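Local coordinates for protein SxtG (Microseira wollei, PDB 6U1R) that probably transfers an amidino group as a member of the glycine amidinotransferase-like family, acting in the saxitoxin biosynthetic pathway, at residues A[31-39]-A[322-330]; A[40-51]-A[359-370]. All blocks are in the same frame, centred on the assembly; numbering follows the deposited sequence.

Interaction 1: A[31-39]-A[322-330]; sequences YNEWDALEE and NVLMLDEER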
loop_
_atom_site.group_PDB
_atom_site.type_symbol
_atom_site.label_atom_id
_atom_site.label_comp_id
_atom_site.label_asym_id
_atom_site.label_seq_id
_atom_site.Cartn_x
_atom_site.Cartn_y
_atom_site.Cartn_z
ATOM N N TYR A 31 17.955 -9.595 -6.868
ATOM C CA TYR A 31 18.120 -8.506 -7.817
ATOM C C TYR A 31 17.817 -8.892 -9.260
ATOM O O TYR A 31 17.792 -8.006 -10.116
ATOM C CB TYR A 31 19.553 -7.966 -7.735
ATOM C CG TYR A 31 19.859 -7.235 -6.453
ATOM C CD1 TYR A 31 19.452 -5.922 -6.270
ATOM C CD2 TYR A 31 20.574 -7.853 -5.423
ATOM C CE1 TYR A 31 19.762 -5.231 -5.104
ATOM C CE2 TYR A 31 20.868 -7.171 -4.250
ATOM C CZ TYR A 31 20.463 -5.866 -4.106
ATOM O OH TYR A 31 20.755 -5.172 -2.961
ATOM N N ASN A 32 17.578 -10.167 -9.549
ATOM C CA ASN A 32 17.388 -10.634 -10.919
ATOM C C ASN A 32 16.788 -12.035 -10.854
ATOM O O ASN A 32 16.538 -12.567 -9.772
ATOM C CB ASN A 32 18.723 -10.602 -11.667
ATOM C CG ASN A 32 19.778 -11.343 -10.916
ATOM O OD1 ASN A 32 19.635 -12.541 -10.678
ATOM N ND2 ASN A 32 20.819 -10.631 -10.459
ATOM N N GLU A 33 16.585 -12.650 -12.016
ATOM C CA GLU A 33 15.877 -13.930 -12.084
ATOM C C GLU A 33 16.794 -15.152 -11.972
ATOM O O GLU A 33 16.287 -16.276 -11.997
ATOM C CB GLU A 33 15.075 -14.028 -13.395
ATOM C CG GLU A 33 14.149 -12.824 -13.686
ATOM C CD GLU A 33 12.936 -12.708 -12.750
ATOM O OE1 GLU A 33 12.569 -13.708 -12.097
ATOM O OE2 GLU A 33 12.367 -11.586 -12.661
ATOM N N TRP A 34 18.113 -14.975 -11.829
ATOM C CA TRP A 34 19.048 -16.078 -12.063
ATOM C C TRP A 34 20.118 -16.280 -10.994
ATOM O O TRP A 34 20.762 -17.335 -11.022
ATOM C CB TRP A 34 19.774 -15.895 -13.403
ATOM C CG TRP A 34 20.518 -14.600 -13.479
ATOM C CD1 TRP A 34 21.731 -14.314 -12.902
ATOM C CD2 TRP A 34 20.102 -13.404 -14.155
ATOM N NE1 TRP A 34 22.087 -13.019 -13.175
ATOM C CE2 TRP A 34 21.113 -12.438 -13.947
ATOM C CE3 TRP A 34 18.984 -13.058 -14.925
ATOM C CZ2 TRP A 34 21.031 -11.153 -14.471
ATOM C CZ3 TRP A 34 18.902 -11.773 -15.435
ATOM C CH2 TRP A 34 19.927 -10.848 -15.227
ATOM N N ASP A 35 20.395 -15.311 -10.124
ATOM C CA ASP A 35 21.432 -15.536 -9.121
ATOM C C ASP A 35 21.064 -16.751 -8.261
ATOM O O ASP A 35 19.887 -17.112 -8.108
ATOM C CB ASP A 35 21.639 -14.292 -8.237
ATOM C CG ASP A 35 22.475 -13.197 -8.892
ATOM O OD1 ASP A 35 23.239 -13.449 -9.857
ATOM O OD2 ASP A 35 22.392 -12.047 -8.398
ATOM N N ALA A 36 22.091 -17.389 -7.701
ATOM C CA ALA A 36 21.935 -18.663 -7.001
ATOM C C ALA A 36 20.824 -18.621 -5.953
ATOM O O ALA A 36 20.895 -17.860 -4.983
ATOM C CB ALA A 36 23.271 -19.045 -6.348
ATOM N N LEU A 37 19.810 -19.468 -6.135
ATOM C CA LEU A 37 18.572 -19.381 -5.359
ATOM C C LEU A 37 18.764 -20.019 -3.988
ATOM O O LEU A 37 19.126 -21.198 -3.895
ATOM C CB LEU A 37 17.435 -20.058 -6.116
ATOM C CG LEU A 37 16.021 -19.974 -5.518
ATOM C CD1 LEU A 37 15.607 -18.533 -5.319
ATOM C CD2 LEU A 37 15.029 -20.714 -6.412
ATOM N N GLU A 38 18.537 -19.242 -2.929
ATOM C CA GLU A 38 18.709 -19.723 -1.555
ATOM C C GLU A 38 17.392 -19.947 -0.832
ATOM O O GLU A 38 17.269 -20.896 -0.057
ATOM C CB GLU A 38 19.566 -18.737 -0.744
ATOM C CG GLU A 38 21.035 -18.701 -1.195
ATOM C CD GLU A 38 21.956 -17.889 -0.290
ATOM O OE1 GLU A 38 21.478 -17.181 0.622
ATOM O OE2 GLU A 38 23.187 -17.978 -0.493
ATOM N N GLU A 39 16.398 -19.094 -1.067
ATOM C CA GLU A 39 15.129 -19.221 -0.368
ATOM C C GLU A 39 14.027 -18.731 -1.292
ATOM O O GLU A 39 14.187 -17.712 -1.974
ATOM C CB GLU A 39 15.126 -18.441 0.957
ATOM C CG GLU A 39 13.790 -18.547 1.710
ATOM C CD GLU A 39 13.878 -18.167 3.194
ATOM O OE1 GLU A 39 14.984 -18.252 3.775
ATOM O OE2 GLU A 39 12.835 -17.801 3.780
ATOM N N ASN A 322 7.464 -20.408 -18.787
ATOM C CA ASN A 322 7.374 -19.991 -17.388
ATOM C C ASN A 322 8.340 -20.801 -16.525
ATOM O O ASN A 322 7.947 -21.360 -15.497
ATOM C CB ASN A 322 5.923 -20.160 -16.918
ATOM C CG ASN A 322 5.582 -19.348 -15.691
ATOM O OD1 ASN A 322 5.164 -19.901 -14.659
ATOM N ND2 ASN A 322 5.685 -18.024 -15.808
ATOM N N VAL A 323 9.614 -20.834 -16.922
ATOM C CA VAL A 323 10.650 -21.608 -16.237
ATOM C C VAL A 323 11.155 -20.882 -14.995
ATOM O O VAL A 323 10.905 -19.684 -14.806
ATOM C CB VAL A 323 11.823 -21.901 -17.191
ATOM C CG1 VAL A 323 11.376 -22.833 -18.325
ATOM C CG2 VAL A 323 12.407 -20.589 -17.741
ATOM N N LEU A 324 11.882 -21.608 -14.144
ATOM C CA LEU A 324 12.472 -21.063 -12.919
ATOM C C LEU A 324 13.950 -21.430 -12.909
ATOM O O LEU A 324 14.290 -22.612 -12.999
ATOM C CB LEU A 324 11.784 -21.602 -11.655
ATOM C CG LEU A 324 12.406 -21.158 -10.317
ATOM C CD1 LEU A 324 12.203 -19.672 -10.123
ATOM C CD2 LEU A 324 11.865 -21.940 -9.115
ATOM N N MET A 325 14.811 -20.421 -12.789
ATOM C CA MET A 325 16.256 -20.611 -12.712
ATOM C C MET A 325 16.677 -20.807 -11.260
ATOM O O MET A 325 16.351 -19.980 -10.405
ATOM C CB MET A 325 17.006 -19.404 -13.277
ATOM C CG MET A 325 16.665 -19.002 -14.719
ATOM S SD MET A 325 16.907 -20.306 -15.892
ATOM C CE MET A 325 18.672 -20.593 -15.751
ATOM N N LEU A 326 17.450 -21.862 -11.002
ATOM C CA LEU A 326 18.073 -22.062 -9.700
ATOM C C LEU A 326 19.442 -21.409 -9.597
ATOM O O LEU A 326 19.915 -21.148 -8.480
ATOM C CB LEU A 326 18.197 -23.560 -9.412
ATOM C CG LEU A 326 16.928 -24.387 -9.614
ATOM C CD1 LEU A 326 17.137 -25.833 -9.183
ATOM C CD2 LEU A 326 15.733 -23.758 -8.889
ATOM N N ASP A 327 20.094 -21.192 -10.733
ATOM C CA ASP A 327 21.292 -20.369 -10.881
ATOM C C ASP A 327 21.378 -20.071 -12.374
ATOM O O ASP A 327 20.384 -20.229 -13.088
ATOM C CB ASP A 327 22.540 -21.055 -10.295
ATOM C CG ASP A 327 22.794 -22.435 -10.865
ATOM O OD1 ASP A 327 22.448 -22.695 -12.038
ATOM O OD2 ASP A 327 23.356 -23.269 -10.113
ATOM N N GLU A 328 22.553 -19.656 -12.855
ATOM C CA GLU A 328 22.670 -19.304 -14.267
ATOM C C GLU A 328 22.570 -20.505 -15.207
ATOM O O GLU A 328 22.451 -20.311 -16.426
ATOM C CB GLU A 328 23.991 -18.574 -14.508
ATOM C CG GLU A 328 24.073 -17.269 -13.748
ATOM C CD GLU A 328 25.318 -16.465 -14.046
ATOM O OE1 GLU A 328 26.056 -16.823 -14.993
ATOM O OE2 GLU A 328 25.546 -15.459 -13.336
ATOM N N GLU A 329 22.597 -21.724 -14.682
ATOM C CA GLU A 329 22.641 -22.935 -15.495
ATOM C C GLU A 329 21.434 -23.839 -15.289
ATOM O O GLU A 329 20.842 -24.307 -16.268
ATOM C CB GLU A 329 23.949 -23.688 -15.178
ATOM C CG GLU A 329 24.087 -25.032 -15.853
ATOM C CD GLU A 329 25.402 -25.743 -15.501
ATOM O OE1 GLU A 329 26.036 -25.370 -14.490
ATOM O OE2 GLU A 329 25.797 -26.681 -16.232
ATOM N N ARG A 330 21.071 -24.127 -14.041
ATOM C CA ARG A 330 20.011 -25.076 -13.737
ATOM C C ARG A 330 18.648 -24.406 -13.870
ATOM O O ARG A 330 18.413 -23.345 -13.278
ATOM C CB ARG A 330 20.174 -25.623 -12.319
ATOM C CG ARG A 330 21.383 -26.573 -12.118
ATOM C CD ARG A 330 21.521 -26.970 -10.639
ATOM N NE ARG A 330 21.851 -25.822 -9.796
ATOM C CZ ARG A 330 21.645 -25.736 -8.478
ATOM N NH1 ARG A 330 21.075 -26.727 -7.811
ATOM N NH2 ARG A 330 21.998 -24.633 -7.820
HETATM O O HOH W 1 14.006 -17.506 -12.510
HETATM O O HOH W 2 24.834 -15.329 -10.755
#
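E33 meets M325 through its backbone. Its carbonyl O lies 3.5 Å from M325 CB, and water 1 donates to this O while accepting from M325 N. The E33 carboxylate turns elsewhere, to R221 N and H367.

W34, whose N is held with that of D35 by N32 OD1 (an Asx turn and motif), touches E328 CG with its CD1 at 3.9 Å. Its ring and the E328 carboxylate lie 84° apart. W34 O receives a CA-H...O contact from D327 CA (3.1 Å).

Water 2 donates to both D35 OD1 and E328 OE2.

A36 CA makes a CA-H...O contact with L326 O. L37 N gives the only direct hydrogen bond between the segments, to L326 O at 2.9 Å and 163°. With CG anti to the backbone N (chi1 -175°), the L37 side chain reaches L326, CD2 to CD2 at 4.0 Å.

Strands 324-325 and 330-334 form a beta hairpin, with L326 N bonded to R330 O. In its turn, D327 OD1 takes E329 N and R330 N, and OD2 takes R330 NE and NH2 in a salt bridge.

Strand 37-42 starts against this turn. Strand 269-273 packs on W34 and M325, and R375 of strand 370-375 binds D35 O and M325 O.

Interaction 2: A[40-51]-A[359-370]; sequences VIVGSVEGAMLP and YYPFLGSFHCAT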
loop_
_atom_site.group_PDB
_atom_site.type_symbol
_atom_site.label_atom_id
_atom_site.label_comp_id
_atom_site.label_asym_id
_atom_site.label_seq_id
_atom_site.Cartn_x
_atom_site.Cartn_y
_atom_site.Cartn_z
ATOM N N VAL A 40 12.922 -19.482 -1.316
ATOM C CA VAL A 40 11.796 -19.207 -2.200
ATOM C C VAL A 40 10.490 -19.454 -1.445
ATOM O O VAL A 40 10.386 -20.405 -0.658
ATOM C CB VAL A 40 11.904 -20.085 -3.478
ATOM C CG1 VAL A 40 11.674 -21.582 -3.154
ATOM C CG2 VAL A 40 10.968 -19.599 -4.568
ATOM N N ILE A 41 9.499 -18.570 -1.639
ATOM C CA ILE A 41 8.121 -18.842 -1.223
ATOM C C ILE A 41 7.454 -19.610 -2.353
ATOM O O ILE A 41 7.562 -19.217 -3.520
ATOM C CB ILE A 41 7.351 -17.541 -0.918
ATOM C CG1 ILE A 41 8.084 -16.727 0.163
ATOM C CG2 ILE A 41 5.906 -17.863 -0.525
ATOM C CD1 ILE A 41 7.451 -15.348 0.515
ATOM N N VAL A 42 6.775 -20.703 -2.026
ATOM C CA VAL A 42 6.034 -21.477 -3.020
ATOM C C VAL A 42 4.551 -21.361 -2.699
ATOM O O VAL A 42 4.162 -21.331 -1.527
ATOM C CB VAL A 42 6.507 -22.944 -3.073
ATOM C CG1 VAL A 42 5.740 -23.736 -4.092
ATOM C CG2 VAL A 42 7.987 -22.997 -3.461
ATOM N N GLY A 43 3.730 -21.270 -3.736
ATOM C CA GLY A 43 2.305 -21.098 -3.568
ATOM C C GLY A 43 1.601 -22.347 -3.033
ATOM O O GLY A 43 2.191 -23.406 -2.794
ATOM N N SER A 44 0.297 -22.192 -2.838
ATOM C CA SER A 44 -0.570 -23.257 -2.349
ATOM C C SER A 44 -1.866 -23.240 -3.142
ATOM O O SER A 44 -2.387 -22.164 -3.458
ATOM C CB SER A 44 -0.873 -23.085 -0.851
ATOM O OG SER A 44 -1.998 -23.856 -0.456
ATOM N N VAL A 45 -2.387 -24.426 -3.472
ATOM C CA VAL A 45 -3.662 -24.530 -4.173
ATOM C C VAL A 45 -4.818 -24.854 -3.244
ATOM O O VAL A 45 -5.966 -24.901 -3.699
ATOM C CB VAL A 45 -3.610 -25.577 -5.301
ATOM C CG1 VAL A 45 -2.744 -25.092 -6.420
ATOM C CG2 VAL A 45 -3.092 -26.925 -4.777
ATOM N N GLU A 46 -4.569 -25.097 -1.966
ATOM C CA GLU A 46 -5.646 -25.454 -1.049
ATOM C C GLU A 46 -6.617 -24.289 -0.875
ATOM O O GLU A 46 -6.196 -23.129 -0.780
ATOM C CB GLU A 46 -5.060 -25.857 0.294
ATOM C CG GLU A 46 -4.117 -27.065 0.205
ATOM C CD GLU A 46 -3.908 -27.732 1.544
ATOM O OE1 GLU A 46 -2.832 -27.538 2.143
ATOM O OE2 GLU A 46 -4.831 -28.446 1.989
ATOM N N GLY A 47 -7.913 -24.596 -0.843
ATOM C CA GLY A 47 -8.961 -23.601 -0.656
ATOM C C GLY A 47 -9.190 -22.692 -1.838
ATOM O O GLY A 47 -9.902 -21.688 -1.701
ATOM N N ALA A 48 -8.599 -23.021 -2.986
ATOM C CA ALA A 48 -8.611 -22.160 -4.161
ATOM C C ALA A 48 -10.021 -22.008 -4.738
ATOM O O ALA A 48 -10.799 -22.963 -4.779
ATOM C CB ALA A 48 -7.663 -22.726 -5.220
ATOM N N MET A 49 -10.336 -20.783 -5.171
ATOM C CA MET A 49 -11.599 -20.406 -5.794
ATOM C C MET A 49 -11.350 -20.026 -7.245
ATOM O O MET A 49 -10.335 -19.404 -7.559
ATOM C CB MET A 49 -12.239 -19.212 -5.070
ATOM C CG MET A 49 -12.386 -19.400 -3.559
ATOM S SD MET A 49 -13.568 -20.687 -3.124
ATOM C CE MET A 49 -15.081 -19.966 -3.721
ATOM N N LEU A 50 -12.276 -20.388 -8.130
ATOM C CA LEU A 50 -12.094 -20.095 -9.544
ATOM C C LEU A 50 -11.953 -18.587 -9.783
ATOM O O LEU A 50 -12.523 -17.770 -9.045
ATOM C CB LEU A 50 -13.277 -20.630 -10.353
ATOM C CG LEU A 50 -13.472 -22.141 -10.454
ATOM C CD1 LEU A 50 -14.749 -22.437 -11.267
ATOM C CD2 LEU A 50 -12.244 -22.800 -11.093
ATOM N N PRO A 51 -11.213 -18.195 -10.827
ATOM C CA PRO A 51 -11.187 -16.790 -11.237
ATOM C C PRO A 51 -12.589 -16.299 -11.556
ATOM O O PRO A 51 -13.436 -17.060 -12.030
ATOM C CB PRO A 51 -10.318 -16.803 -12.506
ATOM C CG PRO A 51 -9.618 -18.082 -12.504
ATOM C CD PRO A 51 -10.482 -19.055 -11.766
ATOM N N TYR A 359 -0.970 -27.761 -12.435
ATOM C CA TYR A 359 -0.964 -26.420 -11.875
ATOM C C TYR A 359 -1.532 -25.387 -12.836
ATOM O O TYR A 359 -2.020 -24.345 -12.388
ATOM C CB TYR A 359 0.466 -26.044 -11.484
ATOM C CG TYR A 359 0.569 -25.176 -10.243
ATOM C CD1 TYR A 359 0.572 -25.746 -8.969
ATOM C CD2 TYR A 359 0.710 -23.793 -10.342
ATOM C CE1 TYR A 359 0.684 -24.965 -7.824
ATOM C CE2 TYR A 359 0.818 -23.003 -9.197
ATOM C CZ TYR A 359 0.800 -23.589 -7.948
ATOM O OH TYR A 359 0.922 -22.818 -6.816
ATOM N N TYR A 360 -1.504 -25.661 -14.143
ATOM C CA TYR A 360 -1.892 -24.648 -15.121
ATOM C C TYR A 360 -3.305 -24.100 -14.920
ATOM O O TYR A 360 -3.511 -22.904 -15.194
ATOM C CB TYR A 360 -1.767 -25.216 -16.539
ATOM C CG TYR A 360 -0.362 -25.549 -17.021
ATOM C CD1 TYR A 360 0.769 -25.289 -16.255
ATOM C CD2 TYR A 360 -0.180 -26.127 -18.266
ATOM C CE1 TYR A 360 2.037 -25.609 -16.726
ATOM C CE2 TYR A 360 1.066 -26.441 -18.738
ATOM C CZ TYR A 360 2.172 -26.176 -17.970
ATOM O OH TYR A 360 3.422 -26.484 -18.430
ATOM N N PRO A 361 -4.307 -24.889 -14.509
ATOM C CA PRO A 361 -5.652 -24.307 -14.308
ATOM C C PRO A 361 -5.689 -23.280 -13.198
ATOM O O PRO A 361 -6.658 -22.512 -13.111
ATOM C CB PRO A 361 -6.532 -25.518 -13.964
ATOM C CG PRO A 361 -5.742 -26.723 -14.292
ATOM C CD PRO A 361 -4.298 -26.342 -14.275
ATOM N N PHE A 362 -4.676 -23.249 -12.336
ATOM C CA PHE A 362 -4.547 -22.220 -11.312
ATOM C C PHE A 362 -3.781 -21.004 -11.815
ATOM O O PHE A 362 -3.408 -20.145 -11.011
ATOM C CB PHE A 362 -3.882 -22.816 -10.070
ATOM C CG PHE A 362 -4.655 -23.959 -9.492
ATOM C CD1 PHE A 362 -4.475 -25.241 -9.993
ATOM C CD2 PHE A 362 -5.596 -23.749 -8.485
ATOM C CE1 PHE A 362 -5.210 -26.314 -9.490
ATOM C CE2 PHE A 362 -6.333 -24.812 -7.972
ATOM C CZ PHE A 362 -6.155 -26.090 -8.478
ATOM N N LEU A 363 -3.537 -20.941 -13.130
ATOM C CA LEU A 363 -3.051 -19.779 -13.864
ATOM C C LEU A 363 -1.562 -19.519 -13.668
ATOM O O LEU A 363 -1.112 -18.365 -13.756
ATOM C CB LEU A 363 -3.849 -18.528 -13.479
ATOM C CG LEU A 363 -5.375 -18.664 -13.633
ATOM C CD1 LEU A 363 -6.056 -17.309 -13.477
ATOM C CD2 LEU A 363 -5.745 -19.308 -14.956
ATOM N N GLY A 364 -0.792 -20.570 -13.414
ATOM C CA GLY A 364 0.651 -20.416 -13.346
ATOM C C GLY A 364 1.405 -21.704 -13.607
ATOM O O GLY A 364 0.848 -22.803 -13.596
ATOM N N SER A 365 2.714 -21.545 -13.830
ATOM C CA SER A 365 3.643 -22.666 -13.762
ATOM C C SER A 365 4.758 -22.268 -12.794
ATOM O O SER A 365 4.502 -21.501 -11.863
ATOM C CB SER A 365 4.161 -23.040 -15.157
ATOM O OG SER A 365 4.912 -24.248 -15.124
ATOM N N PHE A 366 5.992 -22.753 -12.999
ATOM C CA PHE A 366 7.010 -22.688 -11.941
ATOM C C PHE A 366 7.337 -21.248 -11.534
ATOM O O PHE A 366 7.476 -20.940 -10.343
ATOM C CB PHE A 366 8.299 -23.388 -12.390
ATOM C CG PHE A 366 8.079 -24.774 -12.919
ATOM C CD1 PHE A 366 7.704 -25.808 -12.069
ATOM C CD2 PHE A 366 8.229 -25.041 -14.282
ATOM C CE1 PHE A 366 7.489 -27.081 -12.565
ATOM C CE2 PHE A 366 8.023 -26.292 -14.775
ATOM C CZ PHE A 366 7.652 -27.320 -13.928
ATOM N N HIS A 367 7.536 -20.361 -12.512
ATOM C CA HIS A 367 7.873 -18.985 -12.173
ATOM C C HIS A 367 6.709 -18.293 -11.463
ATOM O O HIS A 367 6.919 -17.580 -10.477
ATOM C CB HIS A 367 8.311 -18.237 -13.437
ATOM C CG HIS A 367 8.898 -16.877 -13.186
ATOM N ND1 HIS A 367 8.183 -15.713 -13.378
ATOM C CD2 HIS A 367 10.138 -16.493 -12.796
ATOM C CE1 HIS A 367 8.951 -14.673 -13.113
ATOM N NE2 HIS A 367 10.144 -15.115 -12.754
ATOM N N CYS A 368 5.474 -18.511 -11.929
ATOM C CA CYS A 368 4.295 -17.923 -11.286
ATOM C C CYS A 368 4.132 -18.410 -9.853
ATOM O O CYS A 368 3.662 -17.666 -8.987
ATOM C CB CYS A 368 3.027 -18.289 -12.051
ATOM S SG CYS A 368 2.948 -17.572 -13.672
ATOM N N ALA A 369 4.441 -19.688 -9.619
ATOM C CA ALA A 369 4.209 -20.373 -8.364
ATOM C C ALA A 369 5.243 -20.035 -7.305
ATOM O O ALA A 369 5.130 -20.553 -6.188
ATOM C CB ALA A 369 4.193 -21.891 -8.598
ATOM N N THR A 370 6.212 -19.166 -7.603
ATOM C CA THR A 370 7.290 -18.877 -6.667
ATOM C C THR A 370 7.519 -17.383 -6.499
ATOM O O THR A 370 7.219 -16.576 -7.383
ATOM C CB THR A 370 8.612 -19.529 -7.125
ATOM O OG1 THR A 370 8.907 -19.130 -8.472
ATOM C CG2 THR A 370 8.526 -21.048 -6.995
#
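The F362 ring has V45 on one face. V45 CG1 stands 3.7 Å from the ring centroid and 9° off the normal, a CH-pi contact over the centre. A48 CB comes in at the ring edge, 3.7 Å from F362 CE2, and Y359 O also lies at the edge in plane. The F362 ring stacks with Y81. The Y359 ring stacks with F356 and has G364 C at its edge.

The same V45 methyl reaches Y359 CE1 at 3.7 Å, approaching that ring obliquely. It is therefore wedged between two aromatic side chains. With chi1 at -70°, V45 CG1 lies trans to the carbonyl carbon, which sends it to the rings. Y359 OH passes close to the backbone of G43, which has no side chain, and bonds to A133 O. Further along, P51 CG rests on L363 CD1.

At the other end the two segments pair through one antiparallel bridge. G43 N donates to A369 O at 2.9 Å and 152°. V42 and T370 form a non-hydrogen-bonded pair, with side chains alongside each other on one face. T370 CA makes a CA-H...O contact with I41 O at 3.2 Å. V40 CG2 presses on T370 CB at 3.5 Å, a tight fit.

C368, the predicted amidino-cysteine nucleophile, lies in the turn from H367 to T370, two residues before the bridge.

Strand 37-42 is the middle of a three-stranded sheet, between 106-109 and 370-375. Helix 83-102 packs against V42, Y359 and F362.

How the interactions relate
From the N terminus, residues 31-39 lead straight into 40-51, and strand 37-42 serves both contacts. Interaction 1 closes a long loop when the chain returns at 322-330. Interaction 2 closes another at 359-370. The segments alternate along the chain, so the two loops cross and neither nests in the other. Interaction 1 ties strand 37-42 to the sheet of 324-325, 330-334 and 350-354. Interaction 2 ties it to the loop that carries C368 and to strand 370-375. The contacts also touch directly. E33 OE1 probably hydrogen-bonds H367 NE2 (2.9 Å), and N322 OD1 probably accepts from S365 N (3.1 Å).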